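Local coordinates for amicyanin (Paracoccus versutus, PDB 1ID2), which probably carries electrons as a type 1 blue copper protein, holding a single copper ion in a cupredoxin beta-sandwich, at residues Lys3-Val17 with Glu71-Glu85. Sequence-based numbering, arbitrary orientation.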
loop_
_atom_site.group_PDB
_atom_site.type_symbol
_atom_site.label_atom_id
_atom_site.label_comp_id
_atom_site.label_asym_id
_atom_site.label_seq_id
_atom_site.Cartn_x
_atom_site.Cartn_y
_atom_site.Cartn_z
ATOM N N LYS A 3 4.316 -13.090 -0.505
ATOM C CA LYS A 3 5.444 -12.235 -0.849
ATOM C C LYS A 3 5.606 -11.018 0.084
ATOM O O LYS A 3 6.502 -10.209 -0.115
ATOM C CB LYS A 3 5.259 -11.724 -2.275
ATOM C CG LYS A 3 5.879 -12.589 -3.334
ATOM C CD LYS A 3 5.070 -13.846 -3.566
ATOM C CE LYS A 3 5.487 -14.498 -4.885
ATOM N NZ LYS A 3 5.501 -13.547 -6.052
ATOM N N ILE A 4 4.655 -10.814 0.992
ATOM C CA ILE A 4 4.591 -9.597 1.793
ATOM C C ILE A 4 4.375 -9.905 3.274
ATOM O O ILE A 4 3.974 -11.008 3.645
ATOM C CB ILE A 4 3.450 -8.658 1.315
ATOM C CG1 ILE A 4 2.097 -9.343 1.488
ATOM C CG2 ILE A 4 3.668 -8.264 -0.133
ATOM C CD1 ILE A 4 0.900 -8.405 1.312
ATOM N N THR A 5 4.663 -8.921 4.116
ATOM C CA THR A 5 4.365 -9.007 5.540
ATOM C C THR A 5 3.564 -7.780 5.947
ATOM O O THR A 5 3.927 -6.629 5.641
ATOM C CB THR A 5 5.671 -9.084 6.405
ATOM O OG1 THR A 5 6.444 -10.224 6.013
ATOM C CG2 THR A 5 5.344 -9.213 7.885
ATOM N N VAL A 6 2.427 -8.038 6.576
ATOM C CA VAL A 6 1.600 -6.965 7.076
ATOM C C VAL A 6 1.654 -6.882 8.596
ATOM O O VAL A 6 1.119 -7.751 9.301
ATOM C CB VAL A 6 0.164 -7.079 6.550
ATOM C CG1 VAL A 6 -0.669 -5.921 7.042
ATOM C CG2 VAL A 6 0.206 -7.092 5.025
ATOM N N THR A 7 2.735 -6.215 8.978
ATOM C CA THR A 7 2.732 -5.180 9.996
ATOM C C THR A 7 1.438 -5.147 10.829
ATOM O O THR A 7 1.244 -5.955 11.750
ATOM C CB THR A 7 2.971 -3.826 9.279
ATOM O OG1 THR A 7 3.774 -4.067 8.105
ATOM C CG2 THR A 7 3.679 -2.813 10.207
ATOM N N SER A 8 0.523 -4.263 10.454
ATOM C CA SER A 8 -0.689 -4.064 11.223
ATOM C C SER A 8 -1.856 -4.244 10.271
ATOM O O SER A 8 -1.844 -3.717 9.154
ATOM C CB SER A 8 -0.690 -2.649 11.830
ATOM O OG SER A 8 -1.863 -2.384 12.577
ATOM N N GLU A 9 -2.721 -5.183 10.618
ATOM C CA GLU A 9 -4.016 -5.306 9.971
ATOM C C GLU A 9 -4.687 -3.933 9.946
ATOM O O GLU A 9 -5.188 -3.503 8.906
ATOM C CB GLU A 9 -4.892 -6.304 10.733
ATOM C CG GLU A 9 -6.044 -6.876 9.921
ATOM C CD GLU A 9 -7.024 -7.667 10.768
ATOM O OE1 GLU A 9 -7.127 -8.896 10.569
ATOM O OE2 GLU A 9 -7.697 -7.060 11.629
ATOM N N LYS A 10 -4.587 -3.216 11.065
ATOM C CA LYS A 10 -5.264 -1.930 11.274
ATOM C C LYS A 10 -4.446 -0.789 10.634
ATOM O O LYS A 10 -3.208 -0.783 10.714
ATOM C CB LYS A 10 -5.421 -1.699 12.780
ATOM C CG LYS A 10 -6.182 -0.453 13.192
ATOM C CD LYS A 10 -6.259 -0.380 14.710
ATOM C CE LYS A 10 -6.606 1.012 15.204
ATOM N NZ LYS A 10 -6.449 1.102 16.683
ATOM N N PRO A 11 -5.126 0.210 10.021
ATOM C CA PRO A 11 -4.488 1.518 9.755
ATOM C C PRO A 11 -3.933 2.192 11.018
ATOM O O PRO A 11 -4.546 2.120 12.090
ATOM C CB PRO A 11 -5.616 2.355 9.118
ATOM C CG PRO A 11 -6.546 1.338 8.540
ATOM C CD PRO A 11 -6.517 0.185 9.532
ATOM N N VAL A 12 -2.739 2.778 10.898
ATOM C CA VAL A 12 -2.157 3.587 11.963
ATOM C C VAL A 12 -2.320 5.071 11.662
ATOM O O VAL A 12 -2.819 5.448 10.607
ATOM C CB VAL A 12 -0.647 3.282 12.201
ATOM C CG1 VAL A 12 -0.456 1.818 12.485
ATOM C CG2 VAL A 12 0.194 3.723 11.032
ATOM N N ALA A 13 -2.088 5.899 12.667
ATOM C CA ALA A 13 -2.224 7.325 12.478
ATOM C C ALA A 13 -1.012 7.757 11.687
ATOM O O ALA A 13 0.068 7.179 11.860
ATOM C CB ALA A 13 -2.266 8.017 13.824
ATOM N N ALA A 14 -1.170 8.773 10.838
ATOM C CA ALA A 14 -0.055 9.253 10.017
ATOM C C ALA A 14 1.066 9.773 10.912
ATOM O O ALA A 14 2.253 9.610 10.601
ATOM C CB ALA A 14 -0.522 10.346 9.028
ATOM N N ALA A 15 0.688 10.227 12.103
ATOM C CA ALA A 15 1.649 10.618 13.125
ATOM C C ALA A 15 2.545 9.471 13.582
ATOM O O ALA A 15 3.610 9.732 14.119
ATOM C CB ALA A 15 0.928 11.206 14.307
ATOM N N ASP A 16 2.148 8.218 13.321
ATOM C CA ASP A 16 2.952 7.044 13.694
ATOM C C ASP A 16 3.956 6.586 12.637
ATOM O O ASP A 16 4.697 5.626 12.875
ATOM C CB ASP A 16 2.065 5.837 14.061
ATOM C CG ASP A 16 1.170 6.088 15.274
ATOM O OD1 ASP A 16 0.181 5.333 15.426
ATOM O OD2 ASP A 16 1.407 7.047 16.047
ATOM N N VAL A 17 3.926 7.211 11.456
ATOM C CA VAL A 17 4.821 6.859 10.339
ATOM C C VAL A 17 6.248 7.371 10.594
ATOM O O VAL A 17 6.438 8.510 11.017
ATOM C CB VAL A 17 4.305 7.459 8.998
ATOM C CG1 VAL A 17 5.261 7.071 7.820
ATOM C CG2 VAL A 17 2.849 6.988 8.736
ATOM N N GLU A 71 -7.216 -2.942 4.865
ATOM C CA GLU A 71 -8.304 -2.209 5.510
ATOM C C GLU A 71 -8.347 -0.767 5.011
ATOM O O GLU A 71 -7.324 -0.227 4.569
ATOM C CB GLU A 71 -8.110 -2.226 7.025
ATOM C CG GLU A 71 -8.588 -3.510 7.692
ATOM C CD GLU A 71 -8.581 -3.427 9.215
ATOM O OE1 GLU A 71 -9.051 -2.414 9.784
ATOM O OE2 GLU A 71 -8.124 -4.398 9.852
ATOM N N MET A 72 -9.542 -0.175 5.019
ATOM C CA MET A 72 -9.759 1.222 4.583
ATOM C C MET A 72 -9.127 2.270 5.517
ATOM O O MET A 72 -9.210 2.134 6.736
ATOM C CB MET A 72 -11.260 1.514 4.472
ATOM C CG MET A 72 -12.037 0.544 3.579
ATOM S SD MET A 72 -11.506 0.554 1.861
ATOM C CE MET A 72 -11.795 2.212 1.546
ATOM N N MET A 73 -8.402 3.227 4.938
ATOM C CA MET A 73 -7.865 4.381 5.665
ATOM C C MET A 73 -8.855 5.501 5.462
ATOM O O MET A 73 -9.462 5.646 4.389
ATOM C CB MET A 73 -6.523 4.861 5.096
ATOM C CG MET A 73 -5.369 3.881 5.193
ATOM S SD MET A 73 -3.990 4.244 4.044
ATOM C CE MET A 73 -4.328 3.083 2.712
ATOM N N THR A 74 -9.121 6.204 6.546
ATOM C CA THR A 74 -9.785 7.477 6.464
ATOM C C THR A 74 -8.680 8.509 6.532
ATOM O O THR A 74 -7.480 8.166 6.422
ATOM C CB THR A 74 -10.777 7.653 7.619
ATOM O OG1 THR A 74 -10.083 7.611 8.871
ATOM C CG2 THR A 74 -11.795 6.531 7.597
ATOM N N LYS A 75 -9.084 9.770 6.596
ATOM C CA LYS A 75 -8.175 10.894 6.450
ATOM C C LYS A 75 -7.003 10.828 7.435
ATOM O O LYS A 75 -7.197 10.684 8.640
ATOM C CB LYS A 75 -8.954 12.204 6.631
ATOM C CG LYS A 75 -8.107 13.415 6.421
ATOM C CD LYS A 75 -8.921 14.665 6.624
ATOM C CE LYS A 75 -8.051 15.904 6.566
ATOM N NZ LYS A 75 -7.097 15.839 5.442
ATOM N N ASP A 76 -5.801 11.031 6.903
ATOM C CA ASP A 76 -4.530 10.911 7.629
ATOM C C ASP A 76 -4.346 9.655 8.445
ATOM O O ASP A 76 -3.647 9.662 9.459
ATOM C CB ASP A 76 -4.271 12.132 8.511
ATOM C CG ASP A 76 -4.227 13.403 7.719
ATOM O OD1 ASP A 76 -5.010 14.303 8.091
ATOM O OD2 ASP A 76 -3.490 13.462 6.691
ATOM N N GLN A 77 -4.897 8.555 7.961
ATOM C CA GLN A 77 -4.412 7.272 8.395
ATOM C C GLN A 77 -3.378 6.796 7.410
ATOM O O GLN A 77 -3.191 7.387 6.335
ATOM C CB GLN A 77 -5.574 6.304 8.533
ATOM C CG GLN A 77 -6.474 6.758 9.637
ATOM C CD GLN A 77 -7.531 5.754 9.986
ATOM O OE1 GLN A 77 -8.221 5.222 9.113
ATOM N NE2 GLN A 77 -7.723 5.540 11.275
ATOM N N ALA A 78 -2.555 5.874 7.875
ATOM C CA ALA A 78 -1.490 5.355 7.063
ATOM C C ALA A 78 -1.567 3.819 7.090
ATOM O O ALA A 78 -2.302 3.247 7.894
ATOM C CB ALA A 78 -0.165 5.871 7.591
ATOM N N TYR A 79 -0.893 3.160 6.154
ATOM C CA TYR A 79 -0.926 1.703 6.077
ATOM C C TYR A 79 0.390 1.182 5.513
ATOM O O TYR A 79 0.976 1.806 4.627
ATOM C CB TYR A 79 -2.103 1.262 5.209
ATOM C CG TYR A 79 -2.414 -0.214 5.272
ATOM C CD1 TYR A 79 -1.958 -1.064 4.275
ATOM C CD2 TYR A 79 -3.216 -0.745 6.281
ATOM C CE1 TYR A 79 -2.286 -2.389 4.263
ATOM C CE2 TYR A 79 -3.554 -2.095 6.275
ATOM C CZ TYR A 79 -3.083 -2.903 5.248
ATOM O OH TYR A 79 -3.413 -4.230 5.150
ATOM N N ALA A 80 0.899 0.102 6.108
ATOM C CA ALA A 80 2.238 -0.396 5.805
ATOM C C ALA A 80 2.202 -1.824 5.306
ATOM O O ALA A 80 1.478 -2.668 5.841
ATOM C CB ALA A 80 3.122 -0.318 7.036
ATOM N N ILE A 81 3.020 -2.082 4.297
ATOM C CA ILE A 81 3.234 -3.414 3.783
ATOM C C ILE A 81 4.729 -3.550 3.578
ATOM O O ILE A 81 5.366 -2.677 2.951
ATOM C CB ILE A 81 2.506 -3.656 2.419
ATOM C CG1 ILE A 81 1.003 -3.484 2.575
ATOM C CG2 ILE A 81 2.777 -5.076 1.938
ATOM C CD1 ILE A 81 0.208 -3.747 1.308
ATOM N N THR A 82 5.284 -4.636 4.115
ATOM C CA THR A 82 6.676 -4.994 3.896
ATOM C C THR A 82 6.783 -6.003 2.754
ATOM O O THR A 82 6.141 -7.047 2.786
ATOM C CB THR A 82 7.263 -5.578 5.174
ATOM O OG1 THR A 82 7.168 -4.592 6.211
ATOM C CG2 THR A 82 8.715 -5.986 4.973
ATOM N N PHE A 83 7.624 -5.692 1.769
ATOM C CA PHE A 83 7.749 -6.503 0.561
ATOM C C PHE A 83 9.018 -7.317 0.654
ATOM O O PHE A 83 10.116 -6.777 0.618
ATOM C CB PHE A 83 7.799 -5.620 -0.694
ATOM C CG PHE A 83 6.466 -5.065 -1.088
ATOM C CD1 PHE A 83 6.005 -3.877 -0.543
ATOM C CD2 PHE A 83 5.642 -5.759 -1.955
ATOM C CE1 PHE A 83 4.734 -3.407 -0.856
ATOM C CE2 PHE A 83 4.370 -5.289 -2.278
ATOM C CZ PHE A 83 3.918 -4.123 -1.729
ATOM N N ASN A 84 8.860 -8.627 0.761
ATOM C CA ASN A 84 9.984 -9.494 1.056
ATOM C C ASN A 84 10.651 -9.999 -0.192
ATOM O O ASN A 84 11.852 -10.245 -0.188
ATOM C CB ASN A 84 9.528 -10.670 1.902
ATOM C CG ASN A 84 8.912 -10.233 3.193
ATOM O OD1 ASN A 84 9.481 -9.421 3.928
ATOM N ND2 ASN A 84 7.720 -10.723 3.463
ATOM N N GLU A 85 9.887 -10.137 -1.269
ATOM C CA GLU A 85 10.433 -10.692 -2.496
ATOM C C GLU A 85 10.531 -9.685 -3.644
ATOM O O GLU A 85 9.592 -8.927 -3.885
ATOM C CB GLU A 85 9.591 -11.886 -2.931
ATOM C CG GLU A 85 9.907 -13.180 -2.214
ATOM C CD GLU A 85 9.388 -14.381 -2.976
ATOM O OE1 GLU A 85 9.851 -14.614 -4.118
ATOM O OE2 GLU A 85 8.468 -15.049 -2.461
HETATM O O HOH W 1 -0.402 -1.919 8.234
HETATM O O HOH W 2 -5.378 -4.959 6.581
#
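The edge strand 4-13 of the cupredoxin beta-sandwich runs antiparallel to strand 77-83 in two paired stretches, parted by a loop at Val6-Pro11. At one end Thr5 and Thr82 form a hydrogen-bonded pair, with Thr5 N 2.7 Å from Thr82 O and Thr82 N bonded back to Thr5 O; Asn84 N extends the ladder to Lys3 O. The side chain of Asn84 crosses that of Thr5 at about a right angle and gives a nearly straight bond (169°) from ND2 to Thr5 OG1, 2.9 Å away and in the amide plane. Without that amide, as with an alanine here, the Thr5 hydroxyl would probably lose this donor and be freer to turn. On the face carrying Ile4 and Phe83, the two side chains lie alongside each other, CG2 of Ile4 3.7 Å from CD2 of Phe83; with chi1 at 63°, Ile4 CG1 sits between the backbone N and the carbonyl carbon, which puts CG2 beside the N, against Phe83, while CB meets CG2 of Ile81. Where the strands part, one water donates to Ser8 O and accepts from Ala80 N, standing in for a direct strand bond; another ties Glu9 O to Glu71 N, 2.5 Å from Tyr79 OH. Glu9 O also sits at the edge of the Tyr79 ring, 3.4 Å from CE2. Pairing resumes as Val12 and Ala78 exchange backbone bonds, and Val17 CG2 presses tightly on Ala78 CB. The Glu9 and Glu71 carboxylates bring like charges together, OE2 to OE2 3.2 Å. Each probably raises the other's proton affinity.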